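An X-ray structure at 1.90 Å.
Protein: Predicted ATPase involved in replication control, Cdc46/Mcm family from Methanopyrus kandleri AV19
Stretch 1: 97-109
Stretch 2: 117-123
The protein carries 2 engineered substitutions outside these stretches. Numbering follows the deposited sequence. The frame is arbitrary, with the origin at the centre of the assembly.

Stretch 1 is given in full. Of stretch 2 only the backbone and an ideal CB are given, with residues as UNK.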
ATOM      1  N   ARG A  97     -13.789  22.251  13.587  1.00 35.14           N
ATOM      2  CA  ARG A  97     -13.738  20.959  12.929  1.00 34.32           C
ATOM      3  C   ARG A  97     -15.160  20.530  12.606  1.00 33.05           C
ATOM      4  O   ARG A  97     -16.104  20.873  13.327  1.00 33.15           O
ATOM      5  CB  ARG A  97     -13.063  19.918  13.827  1.00 34.33           C
ATOM      6  CG  ARG A  97     -11.590  20.217  14.182  1.00 36.71           C
ATOM      7  CD  ARG A  97     -10.645  20.097  12.973  1.00 38.98           C
ATOM      8  NE  ARG A  97      -9.245  20.309  13.345  1.00 40.70           N
ATOM      9  CZ  ARG A  97      -8.544  21.411  13.078  1.00 41.85           C
ATOM     10  NH1 ARG A  97      -9.094  22.422  12.420  1.00 40.82           N
ATOM     11  NH2 ARG A  97      -7.274  21.495  13.464  1.00 42.55           N
ATOM     12  N   PHE A  98     -15.307  19.789  11.521  1.00 31.81           N
ATOM     13  CA  PHE A  98     -16.590  19.216  11.177  1.00 31.20           C
ATOM     14  C   PHE A  98     -16.476  17.698  11.229  1.00 31.62           C
ATOM     15  O   PHE A  98     -15.467  17.121  10.803  1.00 31.35           O
ATOM     16  CB  PHE A  98     -17.042  19.668   9.784  1.00 30.89           C
ATOM     17  CG  PHE A  98     -17.168  21.164   9.625  1.00 29.83           C
ATOM     18  CD1 PHE A  98     -16.058  21.939   9.275  1.00 29.65           C
ATOM     19  CD2 PHE A  98     -18.403  21.795   9.788  1.00 30.39           C
ATOM     20  CE1 PHE A  98     -16.171  23.331   9.107  1.00 27.63           C
ATOM     21  CE2 PHE A  98     -18.530  23.185   9.619  1.00 30.59           C
ATOM     22  CZ  PHE A  98     -17.411  23.950   9.285  1.00 29.85           C
ATOM     23  N   ARG A  99     -17.518  17.061  11.753  1.00 31.64           N
ATOM     24  CA  ARG A  99     -17.617  15.609  11.758  1.00 31.88           C
ATOM     25  C   ARG A  99     -18.911  15.226  11.060  1.00 31.32           C
ATOM     26  O   ARG A  99     -19.835  16.048  10.940  1.00 30.66           O
ATOM     27  CB  ARG A  99     -17.611  15.068  13.198  1.00 32.29           C
ATOM     28  CG  ARG A  99     -16.473  15.600  14.085  1.00 35.78           C
ATOM     29  CD  ARG A  99     -15.104  15.047  13.665  1.00 41.32           C
ATOM     30  NE  ARG A  99     -13.983  15.925  14.026  1.00 43.52           N
ATOM     31  CZ  ARG A  99     -13.337  15.913  15.196  1.00 45.43           C
ATOM     32  NH1 ARG A  99     -13.693  15.070  16.159  1.00 45.87           N
ATOM     33  NH2 ARG A  99     -12.329  16.759  15.410  1.00 44.25           N
ATOM     34  N   GLY A 100     -18.970  13.982  10.593  1.00 30.98           N
ATOM     35  CA  GLY A 100     -20.205  13.421  10.068  1.00 30.52           C
ATOM     36  C   GLY A 100     -20.640  13.993   8.741  1.00 30.37           C
ATOM     37  O   GLY A 100     -21.821  14.285   8.548  1.00 29.85           O
ATOM     38  N   LEU A 101     -19.687  14.154   7.821  1.00 30.43           N
ATOM     39  CA  LEU A 101     -19.983  14.542   6.440  1.00 30.54           C
ATOM     40  C   LEU A 101     -21.019  13.626   5.815  1.00 31.18           C
ATOM     41  O   LEU A 101     -20.886  12.408   5.920  1.00 31.84           O
ATOM     42  CB  LEU A 101     -18.712  14.488   5.573  1.00 30.38           C
ATOM     43  CG  LEU A 101     -17.741  15.664   5.602  1.00 30.64           C
ATOM     44  CD1 LEU A 101     -17.215  15.905   7.014  1.00 30.76           C
ATOM     45  CD2 LEU A 101     -16.579  15.408   4.631  1.00 30.04           C
ATOM     46  N   PRO A 102     -22.060  14.200   5.174  1.00 31.83           N
ATOM     47  CA  PRO A 102     -22.932  13.381   4.328  1.00 32.65           C
ATOM     48  C   PRO A 102     -22.113  12.593   3.299  1.00 33.42           C
ATOM     49  O   PRO A 102     -21.070  13.064   2.822  1.00 32.57           O
ATOM     50  CB  PRO A 102     -23.826  14.409   3.639  1.00 32.47           C
ATOM     51  CG  PRO A 102     -23.879  15.551   4.590  1.00 32.44           C
ATOM     52  CD  PRO A 102     -22.494  15.609   5.209  1.00 31.86           C
ATOM     53  N   HIS A 103     -22.597  11.400   2.968  1.00 34.65           N
ATOM     54  CA  HIS A 103     -21.816  10.417   2.220  1.00 35.77           C
ATOM     55  C   HIS A 103     -21.272  10.919   0.880  1.00 35.68           C
ATOM     56  O   HIS A 103     -20.154  10.563   0.491  1.00 35.36           O
ATOM     57  CB  HIS A 103     -22.614   9.120   2.040  1.00 36.83           C
ATOM     58  CG  HIS A 103     -21.809   8.003   1.451  1.00 39.26           C
ATOM     59  ND1 HIS A 103     -20.963   7.216   2.203  1.00 42.29           N
ATOM     60  CD2 HIS A 103     -21.703   7.557   0.176  1.00 41.62           C
ATOM     61  CE1 HIS A 103     -20.381   6.324   1.421  1.00 42.50           C
ATOM     62  NE2 HIS A 103     -20.813   6.508   0.186  1.00 42.28           N
ATOM     63  N   ARG A 104     -22.044  11.763   0.198  1.00 35.45           N
ATOM     64  CA  ARG A 104     -21.652  12.285  -1.114  1.00 35.97           C
ATOM     65  C   ARG A 104     -20.466  13.258  -1.075  1.00 35.19           C
ATOM     66  O   ARG A 104     -19.851  13.524  -2.112  1.00 35.29           O
ATOM     67  CB  ARG A 104     -22.847  12.925  -1.838  1.00 36.50           C
ATOM     68  CG  ARG A 104     -23.447  14.100  -1.117  1.00 39.17           C
ATOM     69  CD  ARG A 104     -24.364  14.937  -1.997  1.00 43.44           C
ATOM     70  NE  ARG A 104     -23.622  15.884  -2.828  1.00 45.69           N
ATOM     71  CZ  ARG A 104     -24.050  17.107  -3.132  1.00 47.41           C
ATOM     72  NH1 ARG A 104     -25.207  17.549  -2.650  1.00 47.90           N
ATOM     73  NH2 ARG A 104     -23.310  17.900  -3.901  1.00 48.14           N
ATOM     74  N   PHE A 105     -20.149  13.788   0.109  1.00 33.90           N
ATOM     75  CA  PHE A 105     -19.018  14.714   0.257  1.00 32.43           C
ATOM     76  C   PHE A 105     -17.719  13.990   0.649  1.00 32.13           C
ATOM     77  O   PHE A 105     -16.662  14.623   0.796  1.00 31.17           O
ATOM     78  CB  PHE A 105     -19.336  15.821   1.275  1.00 32.13           C
ATOM     79  CG  PHE A 105     -20.513  16.686   0.889  1.00 31.94           C
ATOM     80  CD1 PHE A 105     -21.805  16.324   1.257  1.00 30.49           C
ATOM     81  CD2 PHE A 105     -20.326  17.859   0.166  1.00 30.66           C
ATOM     82  CE1 PHE A 105     -22.906  17.127   0.895  1.00 30.95           C
ATOM     83  CE2 PHE A 105     -21.413  18.661  -0.195  1.00 30.97           C
ATOM     84  CZ  PHE A 105     -22.703  18.287   0.179  1.00 31.02           C
ATOM     85  N   ARG A 106     -17.799  12.674   0.818  1.00 31.73           N
ATOM     86  CA  ARG A 106     -16.640  11.875   1.259  1.00 32.14           C
ATOM     87  C   ARG A 106     -15.939  11.188   0.088  1.00 31.90           C
ATOM     88  O   ARG A 106     -16.593  10.743  -0.861  1.00 31.49           O
ATOM     89  CB  ARG A 106     -17.059  10.815   2.284  1.00 32.55           C
ATOM     90  CG  ARG A 106     -17.732  11.358   3.536  1.00 35.50           C
ATOM     91  CD  ARG A 106     -17.776  10.301   4.628  1.00 40.44           C
ATOM     92  NE  ARG A 106     -18.848  10.554   5.587  1.00 44.71           N
ATOM     93  CZ  ARG A 106     -18.898  10.049   6.821  1.00 47.47           C
ATOM     94  NH1 ARG A 106     -17.920   9.261   7.268  1.00 48.50           N
ATOM     95  NH2 ARG A 106     -19.923  10.344   7.619  1.00 48.18           N
ATOM     96  N   ARG A 107     -14.611  11.093   0.175  1.00 31.66           N
ATOM     97  CA  ARG A 107     -13.784  10.440  -0.845  1.00 31.85           C
ATOM     98  C   ARG A 107     -14.096  10.940  -2.252  1.00 31.54           C
ATOM     99  O   ARG A 107     -14.327  10.149  -3.169  1.00 31.64           O
ATOM    100  CB  ARG A 107     -13.938   8.920  -0.768  1.00 32.20           C
ATOM    101  CG  ARG A 107     -13.484   8.335   0.557  1.00 34.14           C
ATOM    102  CD  ARG A 107     -13.875   6.869   0.670  1.00 38.96           C
ATOM    103  NE  ARG A 107     -13.582   6.360   2.006  1.00 42.94           N
ATOM    104  CZ  ARG A 107     -14.458   6.313   3.010  1.00 45.00           C
ATOM    105  NH1 ARG A 107     -15.715   6.730   2.842  1.00 45.05           N
ATOM    106  NH2 ARG A 107     -14.071   5.839   4.189  1.00 45.32           N
ATOM    107  N   VAL A 108     -14.108  12.261  -2.395  1.00 31.27           N
ATOM    108  CA  VAL A 108     -14.434  12.936  -3.644  1.00 31.15           C
ATOM    109  C   VAL A 108     -13.371  12.641  -4.706  1.00 32.06           C
ATOM    110  O   VAL A 108     -12.174  12.812  -4.481  1.00 31.00           O
ATOM    111  CB  VAL A 108     -14.599  14.466  -3.419  1.00 30.40           C
ATOM    112  CG1 VAL A 108     -14.560  15.228  -4.729  1.00 30.27           C
ATOM    113  CG2 VAL A 108     -15.899  14.757  -2.675  1.00 29.33           C
ATOM    114  N   GLU A 109     -13.834  12.187  -5.865  1.00 33.66           N
ATOM    115  CA  GLU A 109     -12.946  11.788  -6.944  1.00 35.27           C
ATOM    116  C   GLU A 109     -12.529  12.944  -7.850  1.00 35.06           C
ATOM    117  O   GLU A 109     -11.509  12.848  -8.540  1.00 35.19           O
ATOM    118  CB  GLU A 109     -13.588  10.650  -7.745  1.00 35.56           C
ATOM    119  CG  GLU A 109     -13.791   9.385  -6.917  1.00 37.85           C
ATOM    120  CD  GLU A 109     -14.292   8.206  -7.736  1.00 38.33           C
ATOM    121  OE1 GLU A 109     -14.104   8.215  -8.975  1.00 42.42           O
ATOM    122  OE2 GLU A 109     -14.866   7.270  -7.132  1.00 42.61           O
ATOM    123  N   UNK A 117     -16.828  23.951  -0.847  1.00 23.73           N
ATOM    124  CA  UNK A 117     -17.454  22.881  -0.065  1.00 23.07           C
ATOM    125  C   UNK A 117     -16.507  22.159   0.898  1.00 23.28           C
ATOM    126  O   UNK A 117     -15.291  22.040   0.638  1.00 23.04           O
ATOM    127  CB  UNK A 117     -18.066  21.854  -1.020  1.00 23.07           C
ATOM    128  N   UNK A 118     -17.086  21.672   1.998  1.00 22.15           N
ATOM    129  CA  UNK A 118     -16.415  20.748   2.902  1.00 21.84           C
ATOM    130  C   UNK A 118     -16.473  19.359   2.289  1.00 21.16           C
ATOM    131  O   UNK A 118     -17.555  18.866   1.928  1.00 21.02           O
ATOM    132  CB  UNK A 118     -17.051  20.765   4.293  1.00 21.84           C
ATOM    133  N   UNK A 119     -15.311  18.733   2.163  1.00 20.87           N
ATOM    134  CA  UNK A 119     -15.204  17.411   1.561  1.00 20.89           C
ATOM    135  C   UNK A 119     -14.114  16.604   2.262  1.00 21.26           C
ATOM    136  O   UNK A 119     -13.314  17.165   3.018  1.00 20.68           O
ATOM    137  CB  UNK A 119     -14.912  17.522   0.063  1.00 20.89           C
ATOM    138  N   UNK A 120     -14.073  15.295   1.994  1.00 22.07           N
ATOM    139  CA  UNK A 120     -12.844  14.543   2.261  1.00 22.62           C
ATOM    140  C   UNK A 120     -12.299  13.965   0.959  1.00 23.00           C
ATOM    141  O   UNK A 120     -13.057  13.718   0.006  1.00 22.98           O
ATOM    142  CB  UNK A 120     -13.097  13.427   3.277  1.00 22.62           C
ATOM    143  N   UNK A 121     -10.978  13.825   0.903  1.00 23.06           N
ATOM    144  CA  UNK A 121     -10.326  13.041  -0.141  1.00 22.84           C
ATOM    145  C   UNK A 121      -9.579  11.894   0.519  1.00 22.89           C
ATOM    146  O   UNK A 121      -9.256  11.960   1.707  1.00 22.45           O
ATOM    147  CB  UNK A 121      -9.380  13.903  -0.979  1.00 22.84           C
ATOM    148  N   UNK A 122      -9.309  10.846  -0.250  1.00 22.08           N
ATOM    149  CA  UNK A 122      -8.496   9.764   0.243  1.00 22.38           C
ATOM    150  C   UNK A 122      -7.565   9.284  -0.859  1.00 21.71           C
ATOM    151  O   UNK A 122      -7.991   9.089  -2.001  1.00 20.97           O
ATOM    152  CB  UNK A 122      -9.370   8.619   0.759  1.00 22.38           C
ATOM    153  N   UNK A 123      -6.290   9.129  -0.518  1.00 20.35           N
ATOM    154  CA  UNK A 123      -5.332   8.536  -1.433  1.00 20.09           C
ATOM    155  C   UNK A 123      -3.903   8.570  -0.939  1.00 18.87           C
ATOM    156  O   UNK A 123      -3.659   8.680   0.257  1.00 19.55           O
ATOM    157  CB  UNK A 123      -5.411   9.246  -2.786  1.00 20.09           C
TER

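Position 117 precedes the strand. Its CA-to-CB bond points toward stretch 1, and the ideal CB lies 4.7 Å from CE2 of Phe105. A small or medium apolar residue would suit that neighbour. The deposited residue is Ala117, which makes no closer contact.

Position 118 opens a strand that continues beyond 123. Its CB also points toward stretch 1. The ideal CB is 5.2 Å from CD1 of Phe98 and 5.3 Å from CG of Leu101. That leaves space for a side chain to reach between two apolar groups, and nothing charged is offered there. Leucine, isoleucine, methionine or valine would all be reasonable. The residue is Leu118. Its CD2 packs 3.5 Å from CB of Phe98 and 3.7 Å from CD1 of Leu101. Leu118 covers more area against stretch 1 than any other residue of stretch 2. Its backbone O sits 3.4 Å from CD2 of Phe105 and has no polar partner.

Position 119 points sideways. Its ideal CB is 3.5 Å from O of Phe105. The backbone is extended, with phi/psi of -145/168, which beta-branched residues tolerate well. Valine or isoleucine would fit beside the methyl groups of Val108. The residue is Ile119, and its CB lies 4.0 Å from CG2 of Val108. The main chain is close here too: CA of Ile119 makes a CA-H...O contact of 3.2 Å with O of Phe105.

Position 120 is where the two backbones are joined. Its N donates to O of Phe105 at 2.9 Å, and its O accepts from N of Val108 at 3.0 Å. Between these two bonds, N of Arg107 lies 4.2 Å from the ideal CB, and CD2 of Leu101 is equally near. A short side chain with an acceptor could use that free N-H, so serine, threonine or perhaps asparagine would suit. The residue is Ser120, with chi1 in p. Its OG accepts from N of Arg107 at 3.0 Å, with a nearly straight N-H...O angle of 170°. OG is also hydrogen-bonded elsewhere in the structure.

Position 121 points sideways, with its ideal CB 4.6 Å from O of Val108. Stretch 1 asks little of it, and many residues would be compatible, including beta-branched ones. The residue is Ile121. Its CG2 comes within 4.0 Å of O of Val108, while the end of the side chain leads away.

Position 122 points toward stretch 1, with the ideal CB 4.1 Å from CG of Arg107. The guanidinium further along that arginine favours an acid, though glutamine could also reach it. The residue is Glu122. Its OE1 forms a long salt bridge of 3.7 Å with NE of Arg107, at the edge of the guanidinium. Water 1 links the main chains: it donates to O of Val108 and accepts from N of Glu122, both at 2.9 Å.

Position 123 is beyond reach of stretch 1, but its phi/psi of 174/-158 favours glycine. The residue is Gly123.

Stretch 2 (117-123) ALISIEG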
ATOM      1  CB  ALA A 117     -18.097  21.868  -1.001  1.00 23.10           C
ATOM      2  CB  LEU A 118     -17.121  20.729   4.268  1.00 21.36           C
ATOM      3  CG  LEU A 118     -16.646  19.658   5.259  1.00 21.23           C
ATOM      4  CD1 LEU A 118     -15.282  20.028   5.818  1.00 22.41           C
ATOM      5  CD2 LEU A 118     -17.681  19.543   6.359  1.00 20.69           C
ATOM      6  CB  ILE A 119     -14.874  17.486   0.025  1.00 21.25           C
ATOM      7  CG1 ILE A 119     -13.413  17.902  -0.211  1.00 20.29           C
ATOM      8  CG2 ILE A 119     -15.857  18.435  -0.705  1.00 20.92           C
ATOM      9  CD1 ILE A 119     -12.865  17.538  -1.569  1.00 21.09           C
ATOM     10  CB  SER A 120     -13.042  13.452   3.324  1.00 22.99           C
ATOM     11  OG  SER A 120     -13.542  12.257   2.763  1.00 24.23           O
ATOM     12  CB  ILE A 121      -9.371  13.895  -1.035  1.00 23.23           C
ATOM     13  CG1 ILE A 121      -8.218  14.528  -0.233  1.00 22.95           C
ATOM     14  CG2 ILE A 121     -10.176  14.939  -1.795  1.00 23.15           C
ATOM     15  CD1 ILE A 121      -7.073  15.097  -1.104  1.00 23.32           C
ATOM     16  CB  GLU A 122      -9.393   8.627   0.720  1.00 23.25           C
ATOM     17  CG  GLU A 122      -8.654   7.459   1.362  1.00 26.82           C
ATOM     18  CD  GLU A 122      -9.619   6.368   1.765  1.00 32.88           C
ATOM     19  OE1 GLU A 122     -10.173   5.713   0.865  1.00 37.24           O
ATOM     20  OE2 GLU A 122      -9.846   6.187   2.977  1.00 37.45           O
TER
HETATM   21  O   HOH W   1     -10.916  10.870  -2.680  1.00 26.09           O
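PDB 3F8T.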